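Local coordinates for SufC protein (Thermus thermophilus, PDB 2D2E), which binds and hydrolyses ATP as a cytoplasmic ABC-type ATPase, probably serving iron-sulfur cluster assembly in the Suf system, at residues 7-12 and 43-48; 47-52 and 60-65; 67-72 and 80-85. All blocks are in the same frame, centred on the assembly; numbering follows the deposited sequence.

Overall arrangement
Contact 1 closes the longest of three loops: strand 3-13 near the N terminus meets helix 42-50 after a mostly stranded excursion. Contact 2 begins where contact 1 ends, sharing Lys-47 and Ile-48, and returns the chain from the end of that helix to strand 60-64, a neighbour of strand 3-13 in the antiparallel sheet. Contact 3 follows, bringing the loop after helix 74-79 back to the chain leaving strand 67-68. None nests within another or crosses it. They illustrate how closures of different length join the parts of an ABC ATPase: contacts 1 and 2 seat one nucleotide-site helix on the antiparallel sheet, and contact 3 joins residues 67-72 to loop 80-85, which bonds to strand 164-168.

Contact 1 (7-12 and 43-48)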
loop_
_atom_site.group_PDB
_atom_site.type_symbol
_atom_site.label_atom_id
_atom_site.label_comp_id
_atom_site.label_asym_id
_atom_site.label_seq_id
_atom_site.Cartn_x
_atom_site.Cartn_y
_atom_site.Cartn_z
ATOM N N ARG A 7 14.158 0.733 -9.071
ATOM C CA ARG A 7 15.087 0.742 -10.196
ATOM C C ARG A 7 15.997 -0.486 -10.274
ATOM O O ARG A 7 16.802 -0.742 -9.380
ATOM C CB ARG A 7 15.947 1.990 -10.129
ATOM C CG ARG A 7 17.021 2.072 -11.211
ATOM C CD ARG A 7 16.401 2.506 -12.522
ATOM N NE ARG A 7 17.412 2.742 -13.555
ATOM C CZ ARG A 7 17.656 1.907 -14.564
ATOM N NH1 ARG A 7 16.962 0.774 -14.684
ATOM N NH2 ARG A 7 18.599 2.203 -15.456
ATOM N N ASP A 8 15.865 -1.225 -11.372
ATOM C CA ASP A 8 16.680 -2.423 -11.647
ATOM C C ASP A 8 16.816 -3.307 -10.417
ATOM O O ASP A 8 17.928 -3.680 -10.030
ATOM C CB ASP A 8 18.049 -1.994 -12.154
ATOM C CG ASP A 8 18.944 -3.124 -12.598
ATOM O OD1 ASP A 8 18.453 -4.050 -13.280
ATOM O OD2 ASP A 8 20.151 -3.089 -12.276
ATOM N N LEU A 9 15.679 -3.641 -9.812
ATOM C CA LEU A 9 15.696 -4.425 -8.592
ATOM C C LEU A 9 15.752 -5.932 -8.786
ATOM O O LEU A 9 14.917 -6.502 -9.477
ATOM C CB LEU A 9 14.467 -4.074 -7.740
ATOM C CG LEU A 9 14.436 -4.681 -6.345
ATOM C CD1 LEU A 9 15.561 -4.070 -5.501
ATOM C CD2 LEU A 9 13.092 -4.405 -5.691
ATOM N N TRP A 10 16.756 -6.557 -8.179
ATOM C CA TRP A 10 16.919 -8.002 -8.224
ATOM C C TRP A 10 16.913 -8.479 -6.793
ATOM O O TRP A 10 17.613 -7.917 -5.944
ATOM C CB TRP A 10 18.244 -8.387 -8.909
ATOM C CG TRP A 10 18.296 -8.003 -10.334
ATOM C CD1 TRP A 10 18.493 -6.748 -10.842
ATOM C CD2 TRP A 10 18.092 -8.865 -11.456
ATOM N NE1 TRP A 10 18.413 -6.775 -12.203
ATOM C CE2 TRP A 10 18.163 -8.062 -12.612
ATOM C CE3 TRP A 10 17.844 -10.244 -11.597
ATOM C CZ2 TRP A 10 18.009 -8.584 -13.897
ATOM C CZ3 TRP A 10 17.687 -10.761 -12.874
ATOM C CH2 TRP A 10 17.764 -9.935 -14.007
ATOM N N ALA A 11 16.127 -9.507 -6.493
ATOM C CA ALA A 11 16.048 -9.988 -5.126
ATOM C C ALA A 11 15.786 -11.485 -5.090
ATOM O O ALA A 11 15.263 -12.057 -6.044
ATOM C CB ALA A 11 14.939 -9.253 -4.379
ATOM N N SER A 12 16.180 -12.109 -3.990
ATOM C CA SER A 12 15.980 -13.541 -3.819
ATOM C C SER A 12 15.525 -13.869 -2.399
ATOM O O SER A 12 15.588 -13.021 -1.516
ATOM C CB SER A 12 17.276 -14.288 -4.172
ATOM O OG SER A 12 18.421 -13.571 -3.755
ATOM N N SER A 43 3.613 -9.425 -4.981
ATOM C CA SER A 43 3.506 -9.358 -3.538
ATOM C C SER A 43 4.869 -9.383 -2.867
ATOM O O SER A 43 5.025 -8.785 -1.806
ATOM C CB SER A 43 2.597 -10.461 -3.003
ATOM O OG SER A 43 1.245 -10.215 -3.372
ATOM N N THR A 44 5.840 -10.040 -3.505
ATOM C CA THR A 44 7.193 -10.056 -2.974
ATOM C C THR A 44 7.734 -8.618 -3.039
ATOM O O THR A 44 8.416 -8.156 -2.107
ATOM C CB THR A 44 8.082 -11.004 -3.782
ATOM O OG1 THR A 44 7.718 -12.358 -3.461
ATOM C CG2 THR A 44 9.571 -10.787 -3.459
ATOM N N LEU A 45 7.411 -7.906 -4.122
ATOM C CA LEU A 45 7.857 -6.515 -4.241
ATOM C C LEU A 45 7.291 -5.687 -3.083
ATOM O O LEU A 45 7.997 -4.864 -2.483
ATOM C CB LEU A 45 7.415 -5.899 -5.578
ATOM C CG LEU A 45 7.754 -4.401 -5.717
ATOM C CD1 LEU A 45 9.266 -4.192 -5.725
ATOM C CD2 LEU A 45 7.172 -3.856 -7.020
ATOM N N GLY A 46 6.021 -5.907 -2.753
ATOM C CA GLY A 46 5.429 -5.174 -1.654
ATOM C C GLY A 46 6.138 -5.449 -0.335
ATOM O O GLY A 46 6.312 -4.544 0.454
ATOM N N LYS A 47 6.553 -6.688 -0.091
ATOM C CA LYS A 47 7.208 -7.000 1.173
ATOM C C LYS A 47 8.588 -6.364 1.248
ATOM O O LYS A 47 9.012 -5.914 2.323
ATOM C CB LYS A 47 7.309 -8.511 1.343
ATOM C CG LYS A 47 5.963 -9.180 1.526
ATOM C CD LYS A 47 6.109 -10.697 1.581
ATOM C CE LYS A 47 4.749 -11.363 1.763
ATOM N NZ LYS A 47 4.838 -12.851 1.805
ATOM N N ILE A 48 9.281 -6.333 0.111
ATOM C CA ILE A 48 10.606 -5.734 0.045
ATOM C C ILE A 48 10.472 -4.233 0.245
ATOM O O ILE A 48 11.311 -3.619 0.896
ATOM C CB ILE A 48 11.280 -6.068 -1.288
ATOM C CG1 ILE A 48 11.615 -7.564 -1.295
ATOM C CG2 ILE A 48 12.532 -5.208 -1.500
ATOM C CD1 ILE A 48 12.264 -8.057 -2.560
#
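Leu-9 lays its CD2 methyl against Leu-45 CD1, 3.8 Å away, where the antiparallel sheet of this ABC ATPase passes over the helix that follows the P-loop, or Walker A motif. The packing is wholly apolar. Strand 9-12 and helix 43-48 run almost perpendicular, at 95°, with their axes 10.5 Å apart, and this crossing keeps the contact short. The alternation of the strand turns Leu-9 and Ala-11 toward the helix, while Trp-10 and Ser-12 point away from it.

Ile-48 serves both strand residues by dividing its branches. With chi1 at -69°, CG1 lies beside the backbone N and carries CD1 to Ala-11 CB, only 3.4 Å away and tighter than usual van der Waals contact. The other branch, CG2, stands 4.3 Å from Leu-9 CD2, a looser touch. Leu-19 of strand 16-27 adds a further apolar neighbour to both Leu-9 and Ile-48.

The same helix holds Ser-43 and Thr-44, which bind ADP in another structure of the protein; Ser-43 also belongs to a magnesium site there. The contact thus packs the helix that carries these residues against the antiparallel sheet. On the strand, Asp-8 and Leu-9 both face Val-22 in a G1 beta bulge. Just beyond it, Trp-10 NE1 donates to Asp-8 OD1 at 2.9 Å, the oxygen lying close to the indole plane but being approached 51° out of its own carboxylate plane.

Contact 2 (47-52 and 60-65); sequences KILAGD and GEILLD
Leu-49 and Ile-62 form the tight part of this contact. The CD2 methyl of Leu-49 rests against two neighbouring methyls of the isoleucine, 3.7 Å from both Ile-62 CG2 and Ile-62 CD1. The second torsion of Ile-62 sets these methyls side by side: at chi2 -172° the longer branch extends away from CA, which brings CD1 level with CG2. Ile-48 adds a lighter touch from the preceding position on the helix, its CG2 standing 4.3 Å from Ile-62 CD1. All three side chains are buried, and no hydrogen bond crosses between the segments.

The packing thins quickly away from this pair. Past the loose touch of Ile-48, Lys-47 and Ala-50 occupy the exposed flank of the helix. Beyond Ala-50 the helix stops in a Schellman motif: Asp-52 N bonds to Lys-47 O at 2.9 Å, a weak bond joins Gly-51 N to Ile-48 O, and Gly-51 has positive phi. Arg-77 NH1 accompanies this ending by binding the carbonyl oxygens of both Ile-48 and Leu-49.

Leu-49 also touches Val-166 of strand 164-168, so it packs between two sheets. Such a helix, running from the Walker A loop and wedged between the antiparallel sheet and the mixed core sheet, belongs to the ABC ATPase fold.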
loop_
_atom_site.group_PDB
_atom_site.type_symbol
_atom_site.label_atom_id
_atom_site.label_comp_id
_atom_site.label_asym_id
_atom_site.label_seq_id
_atom_site.Cartn_x
_atom_site.Cartn_y
_atom_site.Cartn_z
ATOM N N LYS A 47 6.553 -6.688 -0.091
ATOM C CA LYS A 47 7.208 -7.000 1.173
ATOM C C LYS A 47 8.588 -6.364 1.248
ATOM O O LYS A 47 9.012 -5.914 2.323
ATOM C CB LYS A 47 7.309 -8.511 1.343
ATOM C CG LYS A 47 5.963 -9.180 1.526
ATOM C CD LYS A 47 6.109 -10.697 1.581
ATOM C CE LYS A 47 4.749 -11.363 1.763
ATOM N NZ LYS A 47 4.838 -12.851 1.805
ATOM N N ILE A 48 9.281 -6.333 0.111
ATOM C CA ILE A 48 10.606 -5.734 0.045
ATOM C C ILE A 48 10.472 -4.233 0.245
ATOM O O ILE A 48 11.311 -3.619 0.896
ATOM C CB ILE A 48 11.280 -6.068 -1.288
ATOM C CG1 ILE A 48 11.615 -7.564 -1.295
ATOM C CG2 ILE A 48 12.532 -5.208 -1.500
ATOM C CD1 ILE A 48 12.264 -8.057 -2.560
ATOM N N LEU A 49 9.412 -3.634 -0.302
ATOM C CA LEU A 49 9.204 -2.186 -0.096
ATOM C C LEU A 49 8.991 -1.895 1.382
ATOM O O LEU A 49 9.399 -0.853 1.881
ATOM C CB LEU A 49 7.984 -1.683 -0.876
ATOM C CG LEU A 49 8.304 -1.390 -2.338
ATOM C CD1 LEU A 49 7.021 -1.486 -3.178
ATOM C CD2 LEU A 49 8.963 -0.004 -2.454
ATOM N N ALA A 50 8.340 -2.818 2.071
ATOM C CA ALA A 50 8.070 -2.667 3.496
ATOM C C ALA A 50 9.351 -2.825 4.305
ATOM O O ALA A 50 9.475 -2.274 5.396
ATOM C CB ALA A 50 7.053 -3.694 3.940
ATOM N N GLY A 51 10.301 -3.570 3.754
ATOM C CA GLY A 51 11.554 -3.799 4.453
ATOM C C GLY A 51 11.673 -5.186 5.072
ATOM O O GLY A 51 12.463 -5.383 5.990
ATOM N N ASP A 52 10.899 -6.147 4.567
ATOM C CA ASP A 52 10.918 -7.528 5.067
ATOM C C ASP A 52 12.341 -8.077 5.011
ATOM O O ASP A 52 12.878 -8.315 3.935
ATOM C CB ASP A 52 10.001 -8.405 4.205
ATOM C CG ASP A 52 9.728 -9.762 4.833
ATOM O OD1 ASP A 52 10.690 -10.422 5.273
ATOM O OD2 ASP A 52 8.547 -10.165 4.882
ATOM N N GLY A 60 20.031 -3.132 -7.572
ATOM C CA GLY A 60 18.934 -2.174 -7.624
ATOM C C GLY A 60 18.802 -1.186 -6.485
ATOM O O GLY A 60 19.550 -1.213 -5.508
ATOM N N GLU A 61 17.822 -0.300 -6.623
ATOM C CA GLU A 61 17.544 0.717 -5.619
ATOM C C GLU A 61 16.048 0.982 -5.542
ATOM O O GLU A 61 15.298 0.629 -6.455
ATOM C CB GLU A 61 18.191 2.043 -6.006
ATOM C CG GLU A 61 19.688 2.079 -6.004
ATOM C CD GLU A 61 20.179 3.466 -6.348
ATOM O OE1 GLU A 61 19.882 3.933 -7.464
ATOM O OE2 GLU A 61 20.844 4.094 -5.500
ATOM N N ILE A 62 15.634 1.582 -4.434
ATOM C CA ILE A 62 14.252 2.007 -4.249
ATOM C C ILE A 62 14.423 3.461 -3.771
ATOM O O ILE A 62 14.928 3.713 -2.666
ATOM C CB ILE A 62 13.511 1.194 -3.176
ATOM C CG1 ILE A 62 13.362 -0.265 -3.628
ATOM C CG2 ILE A 62 12.129 1.792 -2.954
ATOM C CD1 ILE A 62 12.474 -1.103 -2.718
ATOM N N LEU A 63 14.023 4.404 -4.621
ATOM C CA LEU A 63 14.182 5.829 -4.310
ATOM C C LEU A 63 12.866 6.470 -3.939
ATOM O O LEU A 63 11.899 6.356 -4.681
ATOM C CB LEU A 63 14.724 6.579 -5.533
ATOM C CG LEU A 63 15.915 5.937 -6.256
ATOM C CD1 LEU A 63 16.200 6.662 -7.564
ATOM C CD2 LEU A 63 17.117 5.980 -5.351
ATOM N N LEU A 64 12.833 7.148 -2.797
ATOM C CA LEU A 64 11.629 7.844 -2.374
ATOM C C LEU A 64 12.028 9.315 -2.423
ATOM O O LEU A 64 12.828 9.787 -1.607
ATOM C CB LEU A 64 11.230 7.417 -0.963
ATOM C CG LEU A 64 9.815 7.837 -0.557
ATOM C CD1 LEU A 64 9.320 6.985 0.604
ATOM C CD2 LEU A 64 9.801 9.324 -0.193
ATOM N N ASP A 65 11.485 10.026 -3.406
ATOM C CA ASP A 65 11.807 11.441 -3.619
ATOM C C ASP A 65 13.321 11.677 -3.671
ATOM O O ASP A 65 13.860 12.577 -3.021
ATOM C CB ASP A 65 11.147 12.334 -2.563
ATOM C CG ASP A 65 9.623 12.361 -2.696
ATOM O OD1 ASP A 65 9.108 12.054 -3.798
ATOM O OD2 ASP A 65 8.944 12.695 -1.709
#

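Contact 3 (67-72 and 80-85)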
loop_
_atom_site.group_PDB
_atom_site.type_symbol
_atom_site.label_atom_id
_atom_site.label_comp_id
_atom_site.label_asym_id
_atom_site.label_seq_id
_atom_site.Cartn_x
_atom_site.Cartn_y
_atom_site.Cartn_z
ATOM N N GLU A 67 15.864 9.746 -2.562
ATOM C CA GLU A 67 16.711 9.005 -1.622
ATOM C C GLU A 67 16.512 7.492 -1.635
ATOM O O GLU A 67 15.379 7.001 -1.598
ATOM C CB GLU A 67 16.474 9.483 -0.192
ATOM C CG GLU A 67 16.458 10.971 0.010
ATOM C CD GLU A 67 16.169 11.319 1.452
ATOM O OE1 GLU A 67 17.013 11.000 2.313
ATOM O OE2 GLU A 67 15.098 11.891 1.727
ATOM N N ASN A 68 17.622 6.757 -1.657
ATOM C CA ASN A 68 17.602 5.293 -1.655
ATOM C C ASN A 68 17.186 4.840 -0.252
ATOM O O ASN A 68 17.831 5.192 0.739
ATOM C CB ASN A 68 19.009 4.769 -2.010
ATOM C CG ASN A 68 19.067 3.246 -2.200
ATOM O OD1 ASN A 68 20.147 2.687 -2.419
ATOM N ND2 ASN A 68 17.923 2.578 -2.124
ATOM N N ILE A 69 16.105 4.073 -0.151
ATOM C CA ILE A 69 15.644 3.621 1.157
ATOM C C ILE A 69 15.894 2.150 1.440
ATOM O O ILE A 69 15.506 1.654 2.494
ATOM C CB ILE A 69 14.125 3.880 1.339
ATOM C CG1 ILE A 69 13.313 3.059 0.322
ATOM C CG2 ILE A 69 13.854 5.361 1.205
ATOM C CD1 ILE A 69 11.792 3.172 0.516
ATOM N N LEU A 70 16.544 1.448 0.510
ATOM C CA LEU A 70 16.784 0.022 0.697
ATOM C C LEU A 70 17.551 -0.324 1.961
ATOM O O LEU A 70 17.341 -1.385 2.533
ATOM C CB LEU A 70 17.513 -0.573 -0.513
ATOM C CG LEU A 70 16.653 -0.912 -1.726
ATOM C CD1 LEU A 70 17.498 -1.610 -2.774
ATOM C CD2 LEU A 70 15.499 -1.812 -1.297
ATOM N N GLU A 71 18.425 0.580 2.384
ATOM C CA GLU A 71 19.245 0.373 3.571
ATOM C C GLU A 71 18.569 0.849 4.847
ATOM O O GLU A 71 19.091 0.641 5.938
ATOM C CB GLU A 71 20.590 1.088 3.402
ATOM C CG GLU A 71 21.355 0.632 2.174
ATOM C CD GLU A 71 21.609 -0.859 2.185
ATOM O OE1 GLU A 71 21.549 -1.482 1.103
ATOM O OE2 GLU A 71 21.879 -1.409 3.277
ATOM N N LEU A 72 17.406 1.482 4.710
ATOM C CA LEU A 72 16.676 1.987 5.870
ATOM C C LEU A 72 15.778 0.948 6.500
ATOM O O LEU A 72 15.211 0.101 5.808
ATOM C CB LEU A 72 15.812 3.181 5.473
ATOM C CG LEU A 72 16.494 4.380 4.823
ATOM C CD1 LEU A 72 15.513 5.551 4.875
ATOM C CD2 LEU A 72 17.783 4.744 5.557
ATOM N N LYS A 80 10.426 8.720 6.379
ATOM C CA LYS A 80 10.660 9.385 5.107
ATOM C C LYS A 80 9.361 9.543 4.309
ATOM O O LYS A 80 9.377 10.112 3.230
ATOM C CB LYS A 80 11.685 8.612 4.272
ATOM C CG LYS A 80 13.127 8.684 4.795
ATOM C CD LYS A 80 13.731 10.073 4.573
ATOM C CE LYS A 80 15.201 10.120 4.970
ATOM N NZ LYS A 80 15.407 9.762 6.401
ATOM N N GLY A 81 8.255 9.012 4.835
ATOM C CA GLY A 81 6.976 9.157 4.157
ATOM C C GLY A 81 6.317 7.904 3.585
ATOM O O GLY A 81 5.254 8.001 2.980
ATOM N N LEU A 82 6.931 6.740 3.762
ATOM C CA LEU A 82 6.336 5.501 3.238
ATOM C C LEU A 82 5.380 4.917 4.268
ATOM O O LEU A 82 5.764 4.646 5.400
ATOM C CB LEU A 82 7.436 4.489 2.898
ATOM C CG LEU A 82 6.989 3.206 2.184
ATOM C CD1 LEU A 82 6.467 3.511 0.768
ATOM C CD2 LEU A 82 8.177 2.266 2.090
ATOM N N PHE A 83 4.128 4.700 3.877
ATOM C CA PHE A 83 3.140 4.182 4.808
ATOM C C PHE A 83 3.503 2.830 5.427
ATOM O O PHE A 83 3.829 1.863 4.734
ATOM C CB PHE A 83 1.769 4.086 4.123
ATOM C CG PHE A 83 0.677 3.616 5.028
ATOM C CD1 PHE A 83 0.392 4.307 6.201
ATOM C CD2 PHE A 83 -0.096 2.510 4.692
ATOM C CE1 PHE A 83 -0.644 3.898 7.039
ATOM C CE2 PHE A 83 -1.131 2.100 5.517
ATOM C CZ PHE A 83 -1.410 2.796 6.689
ATOM N N LEU A 84 3.455 2.789 6.752
ATOM C CA LEU A 84 3.729 1.567 7.503
ATOM C C LEU A 84 2.670 1.485 8.581
ATOM O O LEU A 84 2.699 2.248 9.544
ATOM C CB LEU A 84 5.118 1.601 8.147
ATOM C CG LEU A 84 5.462 0.353 8.979
ATOM C CD1 LEU A 84 5.372 -0.890 8.092
ATOM C CD2 LEU A 84 6.857 0.490 9.587
ATOM N N ALA A 85 1.726 0.577 8.402
ATOM C CA ALA A 85 0.657 0.416 9.381
ATOM C C ALA A 85 1.213 -0.215 10.652
ATOM O O ALA A 85 2.110 -1.070 10.599
ATOM C CB ALA A 85 -0.447 -0.449 8.801
#
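Lys-80 reaches across to Leu-72 and Glu-67 through its aliphatic chain, with its charged end less involved. Its CB directs the chain toward residues 67-72, and CG then meets Leu-72 CD1 at 3.9 Å. A bend at chi2 (-72°) swings the next carbons past the oxygens of the Glu-67 carboxylate, somewhat above its plane: CD lies 3.6 Å from Glu-67 OE2, and CE comes to 3.3 Å from Glu-67 OE1. A second bend, at chi4 (-59°), turns the tip aside, leaving Lys-80 NZ 4.6 Å from Glu-67 OE1, too far for a salt bridge. The glutamate, extended beyond CG, crosses the lysine at roughly a right angle.

Deeper in, Ile-69 CD1 touches Leu-82 CD2 at 4.0 Å, these side chains again nearly perpendicular. This is the buried end of the contact, with Ile-62 and Leu-64 of strand 60-64 packing alongside Ile-69 and Leu-82 respectively.

Both backbones turn sharply here. Residues 69-72 make a type I turn, closed by Leu-72 N to Ile-69 O at 2.9 Å, and Gly-81 ends helix 74-79 in a Schellman motif. Arg-77 of that helix binds Leu-72 O through NE.

The result is a graded interface, apolar at the base and charged at its exposed end. There the carboxylate lies beside methylene groups that the neighbouring ammonium probably polarises, so the attraction between Glu-67 and Lys-80 is likely diffuse rather than a directed bond.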